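Local coordinates for protein glutathione S-transferase 2 (Heligmosomoides polygyrus, PDB 1TW9) that probably catalyses the conjugation of glutathione to electrophilic substrates, releasing a halide and a proton, at residues S90-M102 against T122-G134. Residues are numbered along the deposited sequence; the frame is centred on the assembly and turned at random.
Sequences SLADAYTDYRAEM and TDVLLPARTKFLG. Unlike the reference sequence in segment 90-102: L91 (reference Pro).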
ATOM      1  N   SER A  90       1.421   3.209  -7.043  1.00 32.15           N
ATOM      2  CA  SER A  90       1.675   1.987  -7.807  1.00 31.65           C
ATOM      3  C   SER A  90       3.180   1.648  -7.735  1.00 30.53           C
ATOM      4  O   SER A  90       3.533   0.473  -7.602  1.00 31.06           O
ATOM      5  CB  SER A  90       1.194   2.082  -9.276  1.00 30.31           C
ATOM      6  OG  SER A  90       2.058   2.885 -10.033  1.00 33.05           O
ATOM      7  N   LEU A  91       4.053   2.668  -7.783  1.00 30.54           N
ATOM      8  CA  LEU A  91       5.503   2.425  -7.721  1.00 31.45           C
ATOM      9  C   LEU A  91       5.910   1.909  -6.319  1.00 31.99           C
ATOM     10  O   LEU A  91       6.796   1.083  -6.191  1.00 33.05           O
ATOM     11  CB  LEU A  91       6.267   3.704  -8.094  1.00 31.95           C
ATOM     12  CG  LEU A  91       6.226   3.898  -9.626  1.00 33.33           C
ATOM     13  CD1 LEU A  91       6.407   5.356  -9.861  1.00 35.54           C
ATOM     14  CD2 LEU A  91       7.324   3.057 -10.215  1.00 32.71           C
ATOM     15  N   ALA A  92       5.293   2.449  -5.250  1.00 31.31           N
ATOM     16  CA  ALA A  92       5.609   2.054  -3.916  1.00 30.79           C
ATOM     17  C   ALA A  92       5.132   0.640  -3.710  1.00 31.37           C
ATOM     18  O   ALA A  92       5.786  -0.139  -3.013  1.00 31.33           O
ATOM     19  CB  ALA A  92       4.961   2.939  -2.958  1.00 31.49           C
ATOM     20  N   ASP A  93       4.008   0.280  -4.315  1.00 30.89           N
ATOM     21  CA  ASP A  93       3.539  -1.099  -4.195  1.00 33.53           C
ATOM     22  C   ASP A  93       4.437  -2.067  -4.991  1.00 32.72           C
ATOM     23  O   ASP A  93       4.676  -3.184  -4.585  1.00 32.69           O
ATOM     24  CB  ASP A  93       2.200  -1.195  -4.807  1.00 34.73           C
ATOM     25  CG  ASP A  93       1.100  -0.837  -3.885  1.00 41.17           C
ATOM     26  OD1 ASP A  93       1.360  -0.783  -2.645  1.00 45.50           O
ATOM     27  OD2 ASP A  93      -0.097  -0.702  -4.334  1.00 44.55           O
ATOM     28  N   ALA A  94       4.871  -1.661  -6.159  1.00 32.61           N
ATOM     29  CA  ALA A  94       5.881  -2.453  -6.903  1.00 31.36           C
ATOM     30  C   ALA A  94       7.133  -2.619  -6.082  1.00 31.75           C
ATOM     31  O   ALA A  94       7.760  -3.674  -6.100  1.00 30.98           O
ATOM     32  CB  ALA A  94       6.202  -1.809  -8.222  1.00 32.86           C
ATOM     33  N   TYR A  95       7.517  -1.585  -5.328  1.00 30.45           N
ATOM     34  CA  TYR A  95       8.692  -1.657  -4.450  1.00 31.58           C
ATOM     35  C   TYR A  95       8.471  -2.784  -3.437  1.00 31.65           C
ATOM     36  O   TYR A  95       9.348  -3.637  -3.187  1.00 31.03           O
ATOM     37  CB  TYR A  95       8.922  -0.292  -3.730  1.00 32.30           C
ATOM     38  CG  TYR A  95       9.973  -0.373  -2.673  1.00 32.28           C
ATOM     39  CD1 TYR A  95      11.331  -0.534  -3.011  1.00 33.50           C
ATOM     40  CD2 TYR A  95       9.640  -0.291  -1.327  1.00 30.90           C
ATOM     41  CE1 TYR A  95      12.283  -0.585  -2.009  1.00 35.56           C
ATOM     42  CE2 TYR A  95      10.567  -0.373  -0.355  1.00 32.62           C
ATOM     43  CZ  TYR A  95      11.893  -0.545  -0.697  1.00 34.74           C
ATOM     44  OH  TYR A  95      12.814  -0.604   0.296  1.00 34.47           O
ATOM     45  N   THR A  96       7.316  -2.745  -2.767  1.00 32.93           N
ATOM     46  CA  THR A  96       6.958  -3.749  -1.783  1.00 33.51           C
ATOM     47  C   THR A  96       7.073  -5.152  -2.332  1.00 33.50           C
ATOM     48  O   THR A  96       7.580  -6.039  -1.657  1.00 31.92           O
ATOM     49  CB  THR A  96       5.534  -3.504  -1.278  1.00 33.17           C
ATOM     50  OG1 THR A  96       5.533  -2.300  -0.553  1.00 37.06           O
ATOM     51  CG2 THR A  96       5.069  -4.547  -0.238  1.00 37.68           C
ATOM     52  N   ASP A  97       6.527  -5.369  -3.530  1.00 32.97           N
ATOM     53  CA  ASP A  97       6.644  -6.671  -4.182  1.00 32.33           C
ATOM     54  C   ASP A  97       8.087  -7.087  -4.412  1.00 31.09           C
ATOM     55  O   ASP A  97       8.497  -8.207  -4.090  1.00 30.50           O
ATOM     56  CB  ASP A  97       5.942  -6.646  -5.545  1.00 30.88           C
ATOM     57  CG  ASP A  97       4.440  -6.565  -5.430  1.00 37.45           C
ATOM     58  OD1 ASP A  97       3.902  -6.918  -4.361  1.00 42.91           O
ATOM     59  OD2 ASP A  97       3.709  -6.178  -6.385  1.00 41.55           O
ATOM     60  N   TYR A  98       8.877  -6.186  -4.971  1.00 30.64           N
ATOM     61  CA  TYR A  98      10.285  -6.429  -5.124  1.00 30.67           C
ATOM     62  C   TYR A  98      10.968  -6.803  -3.822  1.00 30.48           C
ATOM     63  O   TYR A  98      11.729  -7.801  -3.790  1.00 30.01           O
ATOM     64  CB  TYR A  98      10.952  -5.221  -5.800  1.00 30.82           C
ATOM     65  CG  TYR A  98      12.349  -4.984  -5.424  1.00 31.32           C
ATOM     66  CD1 TYR A  98      13.391  -5.737  -5.987  1.00 31.59           C
ATOM     67  CD2 TYR A  98      12.669  -3.964  -4.529  1.00 33.11           C
ATOM     68  CE1 TYR A  98      14.689  -5.502  -5.645  1.00 32.25           C
ATOM     69  CE2 TYR A  98      13.931  -3.710  -4.188  1.00 31.45           C
ATOM     70  CZ  TYR A  98      14.971  -4.455  -4.780  1.00 30.30           C
ATOM     71  OH  TYR A  98      16.273  -4.234  -4.423  1.00 32.75           O
ATOM     72  N   ARG A  99      10.687  -6.101  -2.726  1.00 30.01           N
ATOM     73  CA  ARG A  99      11.282  -6.448  -1.416  1.00 31.27           C
ATOM     74  C   ARG A  99      10.921  -7.859  -0.946  1.00 32.77           C
ATOM     75  O   ARG A  99      11.742  -8.579  -0.345  1.00 32.54           O
ATOM     76  CB  ARG A  99      10.903  -5.394  -0.349  1.00 30.83           C
ATOM     77  CG  ARG A  99      11.726  -4.105  -0.483  1.00 32.11           C
ATOM     78  CD  ARG A  99      13.210  -4.296  -0.065  1.00 33.46           C
ATOM     79  NE  ARG A  99      13.328  -3.849   1.321  1.00 34.72           N
ATOM     80  CZ  ARG A  99      14.104  -4.345   2.258  1.00 36.96           C
ATOM     81  NH1 ARG A  99      14.952  -5.340   2.035  1.00 37.69           N
ATOM     82  NH2 ARG A  99      14.026  -3.818   3.469  1.00 37.78           N
ATOM     83  N   ALA A 100       9.697  -8.263  -1.221  1.00 33.98           N
ATOM     84  CA  ALA A 100       9.270  -9.622  -0.973  1.00 34.44           C
ATOM     85  C   ALA A 100      10.145 -10.630  -1.714  1.00 35.18           C
ATOM     86  O   ALA A 100      10.573 -11.639  -1.142  1.00 34.22           O
ATOM     87  CB  ALA A 100       7.857  -9.776  -1.389  1.00 34.91           C
ATOM     88  N   GLU A 101      10.410 -10.364  -2.989  1.00 35.78           N
ATOM     89  CA  GLU A 101      11.283 -11.235  -3.806  1.00 36.35           C
ATOM     90  C   GLU A 101      12.735 -11.307  -3.314  1.00 36.37           C
ATOM     91  O   GLU A 101      13.381 -12.341  -3.419  1.00 36.46           O
ATOM     92  CB  GLU A 101      11.262 -10.775  -5.275  1.00 36.49           C
ATOM     93  CG  GLU A 101       9.904 -10.950  -5.957  1.00 36.66           C
ATOM     94  CD  GLU A 101       9.923 -10.693  -7.464  1.00 37.01           C
ATOM     95  OE1 GLU A 101       8.832 -10.438  -8.038  1.00 37.79           O
ATOM     96  OE2 GLU A 101      11.011 -10.750  -8.085  1.00 37.51           O
ATOM     97  N   MET A 102      13.239 -10.198  -2.786  1.00 37.17           N
ATOM     98  CA  MET A 102      14.619 -10.077  -2.420  1.00 36.69           C
ATOM     99  C   MET A 102      14.696  -9.670  -0.952  1.00 37.30           C
ATOM    100  O   MET A 102      14.643 -10.512  -0.031  1.00 37.10           O
ATOM    101  CB  MET A 102      15.267  -9.063  -3.384  1.00 37.14           C
ATOM    102  CG  MET A 102      16.063  -7.950  -2.776  1.00 37.41           C
ATOM    103  SD  MET A 102      15.250  -6.848  -1.580  1.00 40.69           S
ATOM    104  CE  MET A 102      16.758  -6.198  -0.825  1.00 37.67           C
ATOM    105  N   THR A 122      23.852 -13.058  -5.428  1.00 34.81           N
ATOM    106  CA  THR A 122      23.801 -13.531  -6.787  1.00 34.95           C
ATOM    107  C   THR A 122      22.504 -14.286  -7.100  1.00 34.84           C
ATOM    108  O   THR A 122      22.024 -14.245  -8.237  1.00 35.30           O
ATOM    109  CB  THR A 122      25.079 -14.370  -7.131  1.00 34.82           C
ATOM    110  OG1 THR A 122      24.934 -14.960  -8.424  1.00 35.09           O
ATOM    111  CG2 THR A 122      25.269 -15.559  -6.204  1.00 35.61           C
ATOM    112  N   ASP A 123      21.929 -14.959  -6.109  1.00 34.89           N
ATOM    113  CA  ASP A 123      20.777 -15.808  -6.376  1.00 35.31           C
ATOM    114  C   ASP A 123      19.457 -15.056  -6.328  1.00 35.31           C
ATOM    115  O   ASP A 123      18.549 -15.365  -7.107  1.00 35.61           O
ATOM    116  CB  ASP A 123      20.778 -17.027  -5.451  1.00 36.11           C
ATOM    117  CG  ASP A 123      21.845 -18.069  -5.854  1.00 37.15           C
ATOM    118  OD1 ASP A 123      22.634 -17.787  -6.789  1.00 39.17           O
ATOM    119  OD2 ASP A 123      21.973 -19.193  -5.302  1.00 39.44           O
ATOM    120  N   VAL A 124      19.340 -14.075  -5.436  1.00 34.05           N
ATOM    121  CA  VAL A 124      18.073 -13.371  -5.297  1.00 33.51           C
ATOM    122  C   VAL A 124      18.203 -11.866  -5.566  1.00 32.54           C
ATOM    123  O   VAL A 124      17.413 -11.315  -6.338  1.00 32.24           O
ATOM    124  CB  VAL A 124      17.341 -13.680  -3.929  1.00 33.59           C
ATOM    125  CG1 VAL A 124      17.647 -15.091  -3.428  1.00 33.63           C
ATOM    126  CG2 VAL A 124      17.639 -12.646  -2.858  1.00 33.98           C
ATOM    127  N   LEU A 125      19.200 -11.214  -4.971  1.00 30.91           N
ATOM    128  CA  LEU A 125      19.275  -9.749  -5.025  1.00 31.36           C
ATOM    129  C   LEU A 125      19.345  -9.256  -6.468  1.00 30.96           C
ATOM    130  O   LEU A 125      18.519  -8.453  -6.917  1.00 29.79           O
ATOM    131  CB  LEU A 125      20.514  -9.251  -4.275  1.00 30.91           C
ATOM    132  CG  LEU A 125      20.507  -7.859  -3.673  1.00 30.98           C
ATOM    133  CD1 LEU A 125      21.839  -7.164  -3.924  1.00 29.97           C
ATOM    134  CD2 LEU A 125      19.351  -7.025  -4.103  1.00 27.58           C
ATOM    135  N   LEU A 126      20.358  -9.721  -7.186  1.00 32.00           N
ATOM    136  CA  LEU A 126      20.671  -9.182  -8.512  1.00 32.90           C
ATOM    137  C   LEU A 126      19.572  -9.474  -9.553  1.00 33.85           C
ATOM    138  O   LEU A 126      19.199  -8.558 -10.283  1.00 34.18           O
ATOM    139  CB  LEU A 126      22.094  -9.568  -8.956  1.00 33.76           C
ATOM    140  CG  LEU A 126      23.175  -8.944  -8.028  1.00 33.92           C
ATOM    141  CD1 LEU A 126      24.558  -9.409  -8.409  1.00 36.90           C
ATOM    142  CD2 LEU A 126      23.160  -7.383  -7.934  1.00 35.26           C
ATOM    143  N   PRO A 127      19.033 -10.698  -9.634  1.00 33.74           N
ATOM    144  CA  PRO A 127      17.820 -10.965 -10.453  1.00 33.95           C
ATOM    145  C   PRO A 127      16.615 -10.093 -10.116  1.00 34.86           C
ATOM    146  O   PRO A 127      15.918  -9.573 -11.021  1.00 35.95           O
ATOM    147  CB  PRO A 127      17.464 -12.410 -10.088  1.00 33.94           C
ATOM    148  CG  PRO A 127      18.724 -13.008  -9.643  1.00 33.66           C
ATOM    149  CD  PRO A 127      19.580 -11.933  -9.043  1.00 34.20           C
ATOM    150  N   ALA A 128      16.359  -9.964  -8.809  1.00 34.92           N
ATOM    151  CA  ALA A 128      15.232  -9.170  -8.337  1.00 33.56           C
ATOM    152  C   ALA A 128      15.443  -7.771  -8.772  1.00 34.60           C
ATOM    153  O   ALA A 128      14.480  -7.125  -9.256  1.00 33.04           O
ATOM    154  CB  ALA A 128      15.103  -9.257  -6.826  1.00 34.64           C
ATOM    155  N   ARG A 129      16.670  -7.269  -8.605  1.00 32.99           N
ATOM    156  CA  ARG A 129      16.867  -5.877  -8.913  1.00 33.93           C
ATOM    157  C   ARG A 129      16.860  -5.604 -10.411  1.00 32.91           C
ATOM    158  O   ARG A 129      16.375  -4.567 -10.834  1.00 31.66           O
ATOM    159  CB  ARG A 129      18.065  -5.305  -8.148  1.00 35.61           C
ATOM    160  CG  ARG A 129      19.369  -5.587  -8.700  1.00 32.38           C
ATOM    161  CD  ARG A 129      19.726  -4.784  -9.957  1.00 34.69           C
ATOM    162  NE  ARG A 129      21.184  -4.654 -10.122  1.00 36.11           N
ATOM    163  CZ  ARG A 129      21.963  -5.474 -10.776  1.00 32.80           C
ATOM    164  NH1 ARG A 129      21.531  -6.619 -11.279  1.00 37.05           N
ATOM    165  NH2 ARG A 129      23.255  -5.198 -10.873  1.00 36.40           N
ATOM    166  N   THR A 130      17.295  -6.556 -11.251  1.00 32.46           N
ATOM    167  CA  THR A 130      17.158  -6.343 -12.689  1.00 31.88           C
ATOM    168  C   THR A 130      15.695  -6.102 -13.135  1.00 32.34           C
ATOM    169  O   THR A 130      15.405  -5.186 -13.932  1.00 31.97           O
ATOM    170  CB  THR A 130      17.729  -7.554 -13.426  1.00 31.41           C
ATOM    171  OG1 THR A 130      19.142  -7.658 -13.168  1.00 31.57           O
ATOM    172  CG2 THR A 130      17.627  -7.487 -15.007  1.00 31.92           C
ATOM    173  N   LYS A 131      14.781  -6.927 -12.626  1.00 30.42           N
ATOM    174  CA  LYS A 131      13.384  -6.788 -12.923  1.00 32.50           C
ATOM    175  C   LYS A 131      12.821  -5.464 -12.392  1.00 31.76           C
ATOM    176  O   LYS A 131      12.276  -4.671 -13.164  1.00 31.52           O
ATOM    177  CB  LYS A 131      12.609  -7.936 -12.315  1.00 32.79           C
ATOM    178  CG  LYS A 131      11.138  -7.925 -12.727  1.00 36.22           C
ATOM    179  CD  LYS A 131      10.483  -9.303 -12.520  1.00 36.61           C
ATOM    180  CE  LYS A 131      10.554  -9.768 -11.059  1.00 40.75           C
ATOM    181  NZ  LYS A 131       9.686 -10.970 -10.687  1.00 40.62           N
ATOM    182  N   PHE A 132      13.003  -5.203 -11.103  1.00 30.67           N
ATOM    183  CA  PHE A 132      12.521  -3.975 -10.495  1.00 31.36           C
ATOM    184  C   PHE A 132      13.151  -2.685 -11.027  1.00 31.25           C
ATOM    185  O   PHE A 132      12.446  -1.728 -11.351  1.00 30.32           O
ATOM    186  CB  PHE A 132      12.740  -4.000  -8.989  1.00 30.86           C
ATOM    187  CG  PHE A 132      12.261  -2.788  -8.294  1.00 31.40           C
ATOM    188  CD1 PHE A 132      13.150  -2.008  -7.600  1.00 31.31           C
ATOM    189  CD2 PHE A 132      10.897  -2.490  -8.274  1.00 33.06           C
ATOM    190  CE1 PHE A 132      12.679  -0.891  -6.899  1.00 34.37           C
ATOM    191  CE2 PHE A 132      10.429  -1.367  -7.604  1.00 33.27           C
ATOM    192  CZ  PHE A 132      11.349  -0.550  -6.961  1.00 32.82           C
ATOM    193  N   LEU A 133      14.459  -2.696 -11.194  1.00 30.01           N
ATOM    194  CA  LEU A 133      15.130  -1.484 -11.726  1.00 30.25           C
ATOM    195  C   LEU A 133      14.783  -1.264 -13.178  1.00 31.61           C
ATOM    196  O   LEU A 133      14.807  -0.150 -13.659  1.00 31.80           O
ATOM    197  CB  LEU A 133      16.613  -1.459 -11.420  1.00 30.77           C
ATOM    198  CG  LEU A 133      17.022  -1.351  -9.905  1.00 29.36           C
ATOM    199  CD1 LEU A 133      18.500  -1.079  -9.828  1.00 35.82           C
ATOM    200  CD2 LEU A 133      16.262  -0.340  -9.048  1.00 33.23           C
ATOM    201  N   GLY A 134      14.483  -2.326 -13.894  1.00 30.63           N
ATOM    202  CA  GLY A 134      14.036  -2.162 -15.261  1.00 31.76           C
ATOM    203  C   GLY A 134      12.729  -1.389 -15.252  1.00 30.59           C
ATOM    204  O   GLY A 134      12.533  -0.463 -16.084  1.00 30.17           O
TER
HETATM  205  O   HOH W   1      11.861  -7.857  -8.677  1.00 35.82           O
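F132 puts CG anti to its backbone N (chi1 -179°) and Y98 turns about 30° short of that (chi1 150°), and with these torsions the two rings meet between two antiparallel helices, 82-101 and 119-142, of the all-helical domain of the glutathione transferase fold. The short segments run 9.5 Å apart at their axes' closest approach. The two rings form an offset stack, centroids 4.4 Å apart and planes nearly parallel: F132 CD1 sits over the centre of the Y98 face, whereas Y98 CD2 falls toward the rim of the F132 ring. Y98 CB adds a CH-pi contact over the same F132 face. Beyond the stack, F132 CZ meets the Y95 ring at its edge, 4.0 Å from Y95 CD1, while A94 and the backbone of Y95 border the far end of the phenyl. The Y98 hydroxyl runs past L125 to hydrogen-bond with H163 and Y174, so a leucine in its place would probably leave those two without this partner and the F132 face without its stack. Near the C-terminal end of helix 82-101, M102 CB presses on A128 CB at 3.5 Å, tighter than usual, and M102 CG packs on L125 CD2. On the outer side, K131 bends at chi3 (59°) to bring NZ to the E101 carboxylate in a salt bridge. E101 OE1 is met on its syn side at 2.8 Å from K131 NZ, and the bond to OE2 is weak. A water bridges the helices beside this pair, donating to both E101 OE2 and A128 O.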